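PDB 3I09: periplasmic branched-chain amino acid-binding protein from Burkholderia mallei, which probably binds branched-chain amino acids or related small carboxylates in the periplasm, as the soluble receptor of an ABC transporter. Local coordinates for residues A[65-70]-A[88-93]; A[95-100]-A[304-309]; A[134-137]-A[142-145]. All coordinates share one frame; numbering follows the deposited sequence.

Contact 1 of 3, residues A[65-70]-A[88-93]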
loop_
_atom_site.group_PDB
_atom_site.type_symbol
_atom_site.label_atom_id
_atom_site.label_comp_id
_atom_site.label_asym_id
_atom_site.label_seq_id
_atom_site.Cartn_x
_atom_site.Cartn_y
_atom_site.Cartn_z
ATOM N N GLU A 65 6.633 22.920 -3.473
ATOM C CA GLU A 65 7.586 23.745 -2.759
ATOM C C GLU A 65 8.950 23.070 -2.613
ATOM O O GLU A 65 9.982 23.695 -2.856
ATOM C CB GLU A 65 7.046 24.136 -1.386
ATOM C CG GLU A 65 7.941 25.037 -0.537
ATOM C CD GLU A 65 7.756 24.764 0.957
ATOM O OE1 GLU A 65 6.591 24.547 1.387
ATOM O OE2 GLU A 65 8.784 24.716 1.691
ATOM N N TRP A 66 8.987 21.821 -2.177
ATOM C CA TRP A 66 10.265 21.125 -2.060
ATOM C C TRP A 66 10.990 20.994 -3.420
ATOM O O TRP A 66 12.219 21.120 -3.525
ATOM C CB TRP A 66 10.073 19.725 -1.456
ATOM C CG TRP A 66 9.722 19.652 0.009
ATOM C CD1 TRP A 66 9.821 20.637 0.952
ATOM C CD2 TRP A 66 9.221 18.500 0.676
ATOM N NE1 TRP A 66 9.420 20.148 2.183
ATOM C CE2 TRP A 66 9.051 18.834 2.032
ATOM C CE3 TRP A 66 8.913 17.203 0.257
ATOM C CZ2 TRP A 66 8.583 17.907 2.977
ATOM C CZ3 TRP A 66 8.439 16.287 1.191
ATOM C CH2 TRP A 66 8.298 16.650 2.549
HETATM N N MSE A 67 10.238 20.713 -4.459
HETATM C CA MSE A 67 10.842 20.550 -5.783
HETATM C C MSE A 67 11.383 21.876 -6.322
HETATM O O MSE A 67 12.449 21.907 -6.910
HETATM C CB MSE A 67 9.802 19.985 -6.740
HETATM C CG MSE A 67 9.495 18.552 -6.439
HETATM SE SE MSE A 67 8.096 17.821 -7.557
HETATM C CE MSE A 67 7.848 16.147 -6.608
ATOM N N ASP A 68 10.631 22.955 -6.114
ATOM C CA ASP A 68 10.944 24.258 -6.708
ATOM C C ASP A 68 11.997 25.030 -5.930
ATOM O O ASP A 68 12.798 25.717 -6.547
ATOM C CB ASP A 68 9.686 25.131 -6.811
ATOM C CG ASP A 68 8.777 24.718 -7.958
ATOM O OD1 ASP A 68 9.191 23.872 -8.799
ATOM O OD2 ASP A 68 7.632 25.221 -8.000
ATOM N N ARG A 69 11.976 24.913 -4.599
ATOM C CA ARG A 69 12.781 25.727 -3.671
ATOM C C ARG A 69 13.567 24.947 -2.653
ATOM O O ARG A 69 14.268 25.542 -1.866
ATOM C CB ARG A 69 11.874 26.626 -2.833
ATOM C CG ARG A 69 11.126 27.508 -3.666
ATOM C CD ARG A 69 10.055 28.291 -2.933
ATOM N NE ARG A 69 9.292 28.826 -4.036
ATOM C CZ ARG A 69 9.720 29.788 -4.852
ATOM N NH1 ARG A 69 10.866 30.430 -4.627
ATOM N NH2 ARG A 69 8.957 30.141 -5.878
ATOM N N GLY A 70 13.428 23.626 -2.634
ATOM C CA GLY A 70 14.049 22.812 -1.601
ATOM C C GLY A 70 15.036 21.815 -2.131
ATOM O O GLY A 70 15.572 21.022 -1.368
ATOM N N ASN A 88 1.575 12.860 -7.718
ATOM C CA ASN A 88 1.957 12.269 -9.019
ATOM C C ASN A 88 1.942 13.297 -10.141
ATOM O O ASN A 88 2.849 13.307 -10.982
ATOM C CB ASN A 88 0.977 11.152 -9.334
ATOM C CG ASN A 88 1.425 10.263 -10.466
ATOM O OD1 ASN A 88 2.526 9.720 -10.452
ATOM N ND2 ASN A 88 0.525 10.076 -11.451
ATOM N N GLN A 89 0.886 14.103 -10.182
ATOM C CA GLN A 89 0.779 15.143 -11.188
ATOM C C GLN A 89 1.910 16.173 -11.083
ATOM O O GLN A 89 2.513 16.527 -12.094
ATOM C CB GLN A 89 -0.557 15.844 -11.100
ATOM C CG GLN A 89 -0.678 16.892 -12.166
ATOM C CD GLN A 89 -2.094 17.264 -12.462
ATOM O OE1 GLN A 89 -2.797 16.553 -13.198
ATOM N NE2 GLN A 89 -2.528 18.397 -11.926
ATOM N N VAL A 90 2.219 16.607 -9.856
ATOM C CA VAL A 90 3.314 17.540 -9.633
ATOM C C VAL A 90 4.653 16.933 -10.037
ATOM O O VAL A 90 5.422 17.550 -10.761
ATOM C CB VAL A 90 3.383 17.987 -8.166
ATOM C CG1 VAL A 90 4.578 18.892 -7.963
ATOM C CG2 VAL A 90 2.055 18.686 -7.758
ATOM N N ALA A 91 4.912 15.701 -9.625
ATOM C CA ALA A 91 6.153 15.022 -10.023
ATOM C C ALA A 91 6.283 14.873 -11.536
ATOM O O ALA A 91 7.354 15.093 -12.085
ATOM C CB ALA A 91 6.263 13.622 -9.353
ATOM N N ALA A 92 5.201 14.542 -12.220
ATOM C CA ALA A 92 5.275 14.356 -13.678
ATOM C C ALA A 92 5.568 15.681 -14.375
ATOM O O ALA A 92 6.409 15.760 -15.285
ATOM C CB ALA A 92 3.982 13.739 -14.212
ATOM N N GLU A 93 4.894 16.734 -13.930
ATOM C CA GLU A 93 5.085 18.075 -14.506
ATOM C C GLU A 93 6.528 18.584 -14.318
ATOM O O GLU A 93 7.097 19.195 -15.196
ATOM C CB GLU A 93 4.147 19.069 -13.816
ATOM C CG GLU A 93 2.705 18.971 -14.246
ATOM C CD GLU A 93 1.713 19.696 -13.295
ATOM O OE1 GLU A 93 2.137 20.372 -12.315
ATOM O OE2 GLU A 93 0.488 19.551 -13.544
#
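The side chain of Met67, a selenomethionine, reaches from one helix to the next and ends against Val90 and Ala91. Its CG lies beside the backbone N and anti to the carbonyl carbon (chi1 -71°). From there the chain runs out fully extended, with chi2 at 176° and chi3 at -170°, so that both of its last atoms arrive at the other helix. The selenium passes obliquely across the Val90 side chain and meets a single branch: SE and CG1 of Val90 are 3.7 Å apart. That branch is the one anti to the backbone N of Val90. The terminal methyl continues one residue further along, where Met67 CE lies 4.0 Å from Ala91 CA and 4.1 Å from Ala91 CB. CE thus lies against the Ala91 backbone, as near its CA as its CB. The nearest CA atoms, those of Met67 and Ala91, stay 8.4 Å apart, a spacing bridged by one long selenoether side chain. Helices 56-69 and 81-94 lie on the same face of the mixed sheet in the first lobe of a type I periplasmic binding protein; helix 81-94 is the connection between the adjacent parallel strands 72-77 and 97-100, a beta-alpha-beta crossover. On the sheet side, Met67 also rests on Leu72 and Leu75, while Ala91 packs on Tyr98. All three touching residues are buried, and no hydrogen bond joins the two segments. At the outer surface the same two helices are joined by charge, in a salt bridge from Asp68 OD1 to Lys94 NZ.

Contact 2 of 3, residues A[95-100]-A[304-309]; sequences KKVYIN and KVMAQL
Tyr98 OH is held from two directions: Asn100 ND2 donates to it over 3.0 Å, and the carbonyl oxygen of Ala84 in helix 81-94 forms a second hydrogen bond. The bond from Asn100 is moderately straight, with an N-H...O angle of 157°, and the hydroxyl sits 16° out of the amide plane. Asn100 OD1 in turn accepts from Ala103 N, which ties the end of the strand to a residue lining the acetoacetate pocket. Tyr98 points away from segment 304-309; its neighbour Val97 points toward it and carries the contact, entirely through apolar groups. Three buried residues of the helix close round the two Val97 methyls. Val97 CG2 lies 4.0 Å from Val305 CG1, the two side chains crossing at about a right angle. The selenomethionine Met306 runs past Val97 in the opposite sense, and bends at chi2 and chi3 bring its SE to 4.0 Å from both Val97 CG1 and Val97 CG2. Leu309 comes tip to tip, its CD1 4.0 Å from Val97 CG1. The axes of strand 97-100 and helix 304-309 approach to 9.9 Å and are 42° apart in direction. A Schellman motif with Lys95 as its C-prime residue ends helix 81-94 and leads into the strand; Lys95 O is hydrogen-bonded to Ser302 OG. The strand lies between 72-77 and 117-119 in the mixed sheet of this alpha/beta lobe, with helix 81-94 against the Tyr98 face and helix 302-309 on the Val97 face, backed by helix 278-297 through Tyr290 and Thr289.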
loop_
_atom_site.group_PDB
_atom_site.type_symbol
_atom_site.label_atom_id
_atom_site.label_comp_id
_atom_site.label_asym_id
_atom_site.label_seq_id
_atom_site.Cartn_x
_atom_site.Cartn_y
_atom_site.Cartn_z
ATOM N N LYS A 95 9.152 16.708 -13.654
ATOM C CA LYS A 95 10.109 15.653 -14.047
ATOM C C LYS A 95 11.010 15.250 -12.872
ATOM O O LYS A 95 12.245 15.374 -12.916
ATOM C CB LYS A 95 10.903 16.088 -15.282
ATOM C CG LYS A 95 9.978 16.382 -16.477
ATOM C CD LYS A 95 10.751 16.729 -17.768
ATOM C CE LYS A 95 9.884 16.414 -19.001
ATOM N NZ LYS A 95 10.664 16.399 -20.287
ATOM N N LYS A 96 10.367 14.873 -11.772
ATOM C CA LYS A 96 11.082 14.468 -10.574
ATOM C C LYS A 96 10.695 13.059 -10.205
ATOM O O LYS A 96 9.544 12.676 -10.337
ATOM C CB LYS A 96 10.751 15.358 -9.389
ATOM C CG LYS A 96 11.094 16.818 -9.577
ATOM C CD LYS A 96 12.584 17.047 -9.703
ATOM C CE LYS A 96 12.844 18.545 -9.872
ATOM N NZ LYS A 96 14.208 18.843 -10.364
ATOM N N VAL A 97 11.669 12.291 -9.719
ATOM C CA VAL A 97 11.421 10.911 -9.342
ATOM C C VAL A 97 10.476 10.782 -8.135
ATOM O O VAL A 97 10.688 11.392 -7.071
ATOM C CB VAL A 97 12.757 10.149 -9.044
ATOM C CG1 VAL A 97 12.476 8.667 -8.606
ATOM C CG2 VAL A 97 13.702 10.231 -10.282
ATOM N N TYR A 98 9.425 9.997 -8.325
ATOM C CA TYR A 98 8.363 9.844 -7.367
ATOM C C TYR A 98 8.120 8.342 -7.130
ATOM O O TYR A 98 7.700 7.609 -8.054
ATOM C CB TYR A 98 7.100 10.523 -7.893
ATOM C CG TYR A 98 5.834 10.320 -7.052
ATOM C CD1 TYR A 98 5.825 10.505 -5.669
ATOM C CD2 TYR A 98 4.634 9.991 -7.668
ATOM C CE1 TYR A 98 4.656 10.353 -4.932
ATOM C CE2 TYR A 98 3.469 9.829 -6.956
ATOM C CZ TYR A 98 3.476 10.005 -5.594
ATOM O OH TYR A 98 2.309 9.816 -4.914
ATOM N N ILE A 99 8.352 7.901 -5.895
ATOM C CA ILE A 99 8.086 6.531 -5.546
ATOM C C ILE A 99 6.984 6.508 -4.510
ATOM O O ILE A 99 7.109 7.084 -3.418
ATOM C CB ILE A 99 9.330 5.830 -5.017
ATOM C CG1 ILE A 99 10.430 5.916 -6.060
ATOM C CG2 ILE A 99 8.989 4.364 -4.708
ATOM C CD1 ILE A 99 11.755 5.280 -5.602
ATOM N N ASN A 100 5.863 5.904 -4.873
ATOM C CA ASN A 100 4.746 5.769 -3.950
ATOM C C ASN A 100 4.672 4.386 -3.309
ATOM O O ASN A 100 4.692 3.361 -4.007
ATOM C CB ASN A 100 3.422 6.084 -4.601
ATOM C CG ASN A 100 2.317 6.188 -3.551
ATOM O OD1 ASN A 100 1.890 5.176 -3.016
ATOM N ND2 ASN A 100 1.926 7.424 -3.195
ATOM N N LYS A 304 18.221 9.969 -15.938
ATOM C CA LYS A 304 19.241 8.970 -15.667
ATOM C C LYS A 304 18.823 8.021 -14.548
ATOM O O LYS A 304 19.031 6.834 -14.659
ATOM C CB LYS A 304 20.580 9.606 -15.308
ATOM C CG LYS A 304 21.196 10.389 -16.478
ATOM C CD LYS A 304 22.492 11.059 -16.078
ATOM C CE LYS A 304 23.098 11.750 -17.279
ATOM N NZ LYS A 304 24.432 12.321 -16.938
ATOM N N VAL A 305 18.237 8.562 -13.473
ATOM C CA VAL A 305 17.808 7.721 -12.332
ATOM C C VAL A 305 16.661 6.801 -12.755
ATOM O O VAL A 305 16.680 5.601 -12.449
ATOM C CB VAL A 305 17.439 8.582 -11.083
ATOM C CG1 VAL A 305 16.832 7.692 -10.002
ATOM C CG2 VAL A 305 18.708 9.327 -10.577
HETATM N N MSE A 306 15.701 7.316 -13.521
HETATM C CA MSE A 306 14.582 6.484 -13.979
HETATM C C MSE A 306 15.094 5.342 -14.857
HETATM O O MSE A 306 14.639 4.196 -14.695
HETATM C CB MSE A 306 13.501 7.294 -14.729
HETATM C CG MSE A 306 12.603 8.179 -13.871
HETATM SE SE MSE A 306 11.780 7.419 -12.310
HETATM C CE MSE A 306 10.898 5.910 -13.101
ATOM N N ALA A 307 16.063 5.626 -15.733
ATOM C CA ALA A 307 16.661 4.585 -16.582
ATOM C C ALA A 307 17.352 3.507 -15.725
ATOM O O ALA A 307 17.176 2.302 -15.978
ATOM C CB ALA A 307 17.643 5.183 -17.625
ATOM N N GLN A 308 18.077 3.916 -14.684
ATOM C CA GLN A 308 18.666 2.954 -13.737
ATOM C C GLN A 308 17.571 2.167 -13.038
ATOM O O GLN A 308 17.669 0.946 -12.955
ATOM C CB GLN A 308 19.550 3.596 -12.664
ATOM C CG GLN A 308 20.905 4.064 -13.125
ATOM C CD GLN A 308 21.837 2.906 -13.502
ATOM O OE1 GLN A 308 21.662 1.745 -13.075
ATOM N NE2 GLN A 308 22.829 3.223 -14.276
ATOM N N LEU A 309 16.542 2.846 -12.521
ATOM C CA LEU A 309 15.479 2.142 -11.815
ATOM C C LEU A 309 14.820 1.068 -12.679
ATOM O O LEU A 309 14.457 -0.005 -12.178
ATOM C CB LEU A 309 14.436 3.122 -11.271
ATOM C CG LEU A 309 14.860 3.943 -10.058
ATOM C CD1 LEU A 309 13.864 5.110 -9.831
ATOM C CD2 LEU A 309 15.017 3.085 -8.793
#

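Contact 3 of 3, residues A[134-137]-A[142-145]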
loop_
_atom_site.group_PDB
_atom_site.type_symbol
_atom_site.label_atom_id
_atom_site.label_comp_id
_atom_site.label_asym_id
_atom_site.label_seq_id
_atom_site.Cartn_x
_atom_site.Cartn_y
_atom_site.Cartn_z
ATOM N N ALA A 134 -9.810 -15.384 -4.473
ATOM C CA ALA A 134 -9.773 -16.442 -3.475
ATOM C C ALA A 134 -11.155 -16.636 -2.819
ATOM O O ALA A 134 -11.631 -17.775 -2.679
ATOM C CB ALA A 134 -8.697 -16.166 -2.421
ATOM N N VAL A 135 -11.799 -15.540 -2.460
ATOM C CA VAL A 135 -13.110 -15.608 -1.818
ATOM C C VAL A 135 -14.170 -16.137 -2.805
ATOM O O VAL A 135 -14.964 -17.013 -2.436
ATOM C CB VAL A 135 -13.507 -14.256 -1.211
ATOM C CG1 VAL A 135 -14.956 -14.241 -0.684
ATOM C CG2 VAL A 135 -12.541 -13.866 -0.089
ATOM N N VAL A 136 -14.169 -15.653 -4.043
ATOM C CA VAL A 136 -15.152 -16.131 -5.045
ATOM C C VAL A 136 -14.919 -17.619 -5.314
ATOM O O VAL A 136 -15.880 -18.403 -5.395
ATOM C CB VAL A 136 -15.099 -15.337 -6.375
ATOM C CG1 VAL A 136 -16.087 -15.942 -7.404
ATOM C CG2 VAL A 136 -15.406 -13.924 -6.136
ATOM N N LYS A 137 -13.652 -18.029 -5.393
ATOM C CA LYS A 137 -13.330 -19.426 -5.660
ATOM C C LYS A 137 -13.770 -20.326 -4.512
ATOM O O LYS A 137 -14.069 -21.491 -4.770
ATOM C CB LYS A 137 -11.832 -19.644 -5.966
ATOM C CG LYS A 137 -11.494 -19.697 -7.472
ATOM C CD LYS A 137 -10.766 -18.487 -8.004
ATOM C CE LYS A 137 -9.942 -18.828 -9.272
ATOM N NZ LYS A 137 -9.694 -17.645 -10.179
ATOM N N THR A 142 -21.824 -13.869 -4.146
ATOM C CA THR A 142 -22.549 -12.584 -4.133
ATOM C C THR A 142 -21.959 -11.569 -3.159
ATOM O O THR A 142 -21.699 -11.908 -2.000
ATOM C CB THR A 142 -24.075 -12.700 -3.885
ATOM O OG1 THR A 142 -24.335 -13.173 -2.567
ATOM C CG2 THR A 142 -24.709 -13.622 -4.890
ATOM N N TRP A 143 -21.789 -10.341 -3.653
ATOM C CA TRP A 143 -21.039 -9.266 -2.965
ATOM C C TRP A 143 -21.819 -7.974 -2.826
ATOM O O TRP A 143 -22.533 -7.576 -3.746
ATOM C CB TRP A 143 -19.736 -8.917 -3.698
ATOM C CG TRP A 143 -18.685 -9.973 -3.630
ATOM C CD1 TRP A 143 -18.793 -11.256 -4.074
ATOM C CD2 TRP A 143 -17.368 -9.851 -3.083
ATOM N NE1 TRP A 143 -17.634 -11.941 -3.850
ATOM C CE2 TRP A 143 -16.733 -11.103 -3.246
ATOM C CE3 TRP A 143 -16.649 -8.806 -2.485
ATOM C CZ2 TRP A 143 -15.421 -11.339 -2.824
ATOM C CZ3 TRP A 143 -15.361 -9.044 -2.079
ATOM C CH2 TRP A 143 -14.760 -10.300 -2.238
ATOM N N PHE A 144 -21.624 -7.313 -1.680
ATOM C CA PHE A 144 -22.061 -5.932 -1.460
ATOM C C PHE A 144 -20.841 -5.178 -0.933
ATOM O O PHE A 144 -20.136 -5.661 -0.030
ATOM C CB PHE A 144 -23.223 -5.855 -0.470
ATOM C CG PHE A 144 -23.913 -4.499 -0.433
ATOM C CD1 PHE A 144 -23.458 -3.497 0.406
ATOM C CD2 PHE A 144 -25.017 -4.238 -1.254
ATOM C CE1 PHE A 144 -24.099 -2.262 0.437
ATOM C CE2 PHE A 144 -25.664 -3.007 -1.215
ATOM C CZ PHE A 144 -25.194 -2.023 -0.377
ATOM N N PHE A 145 -20.561 -4.012 -1.506
ATOM C CA PHE A 145 -19.364 -3.237 -1.095
ATOM C C PHE A 145 -19.690 -2.125 -0.109
ATOM O O PHE A 145 -20.719 -1.399 -0.251
ATOM C CB PHE A 145 -18.615 -2.675 -2.298
ATOM C CG PHE A 145 -17.953 -3.717 -3.138
ATOM C CD1 PHE A 145 -16.700 -4.171 -2.808
ATOM C CD2 PHE A 145 -18.601 -4.277 -4.233
ATOM C CE1 PHE A 145 -16.083 -5.171 -3.544
ATOM C CE2 PHE A 145 -17.975 -5.267 -5.003
ATOM C CZ PHE A 145 -16.725 -5.714 -4.647
#
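Trp143 lays the outer part of its indole obliquely against two successive valines, Val135 and Val136, near the end of a helix. The tight point is at CZ2 of the six-membered ring: Val135 CG1 stands 3.6 Å from Trp143 CZ2, and Val135 CB follows at 3.8 Å from the same atom. Val136 CG2 is nearest the pyrrole nitrogen, 3.8 Å from Trp143 NE1. The N-H is satisfied by Gly140 O, in the loop between the segments; the bond helps fix the rotation of the indole. With CG of Trp143 beside its backbone N (chi1 -70°), the ring extends from the strand toward the helix. Here helix 124-137 leads through a short turn into strand 142-148, an inner strand of the parallel four-stranded sheet in the second lobe of the alpha/beta fold; farther on, Tyr150 and Phe152 line the ligand pocket. Thr160 and Val164 of helix 151-166 and Ile198 of the adjacent strand also pack on the indole. Val135, which makes the tightest contact, is itself partly exposed, whereas Val136 and the indole are buried. The solvent side lies at the segment ends, with residues that do not touch across the contact: Thr142 is partly exposed, its OG1 hydrogen-bonded to Gln197 N, and Lys137 is exposed, its NZ hydrogen-bonded to Asn167 OD1. Lys141 NZ reaches back to Val136 O.

How the contacts relate
Contacts 1 and 2 belong to one lobe and touch, their centres about 13 Å apart. Helix 81-94 of contact 1 runs directly into strand 97-100 of contact 2, joined by a probable hydrogen bond between Ala91 O and Lys96 N (3.0 Å). The helices of contact 1 lie on one face of the six-stranded mixed sheet and helix 302-309 of contact 2 on the other. Contact 3 lies in the other lobe, on the parallel sheet, its centre about 40 Å from that of contact 1 and 37 Å from that of contact 2. Along the chain, contact 1 closes first; the chain then passes through the second lobe, with contact 3, before helix 302-309 returns to the first. Acetoacetate is bound between the two lobes.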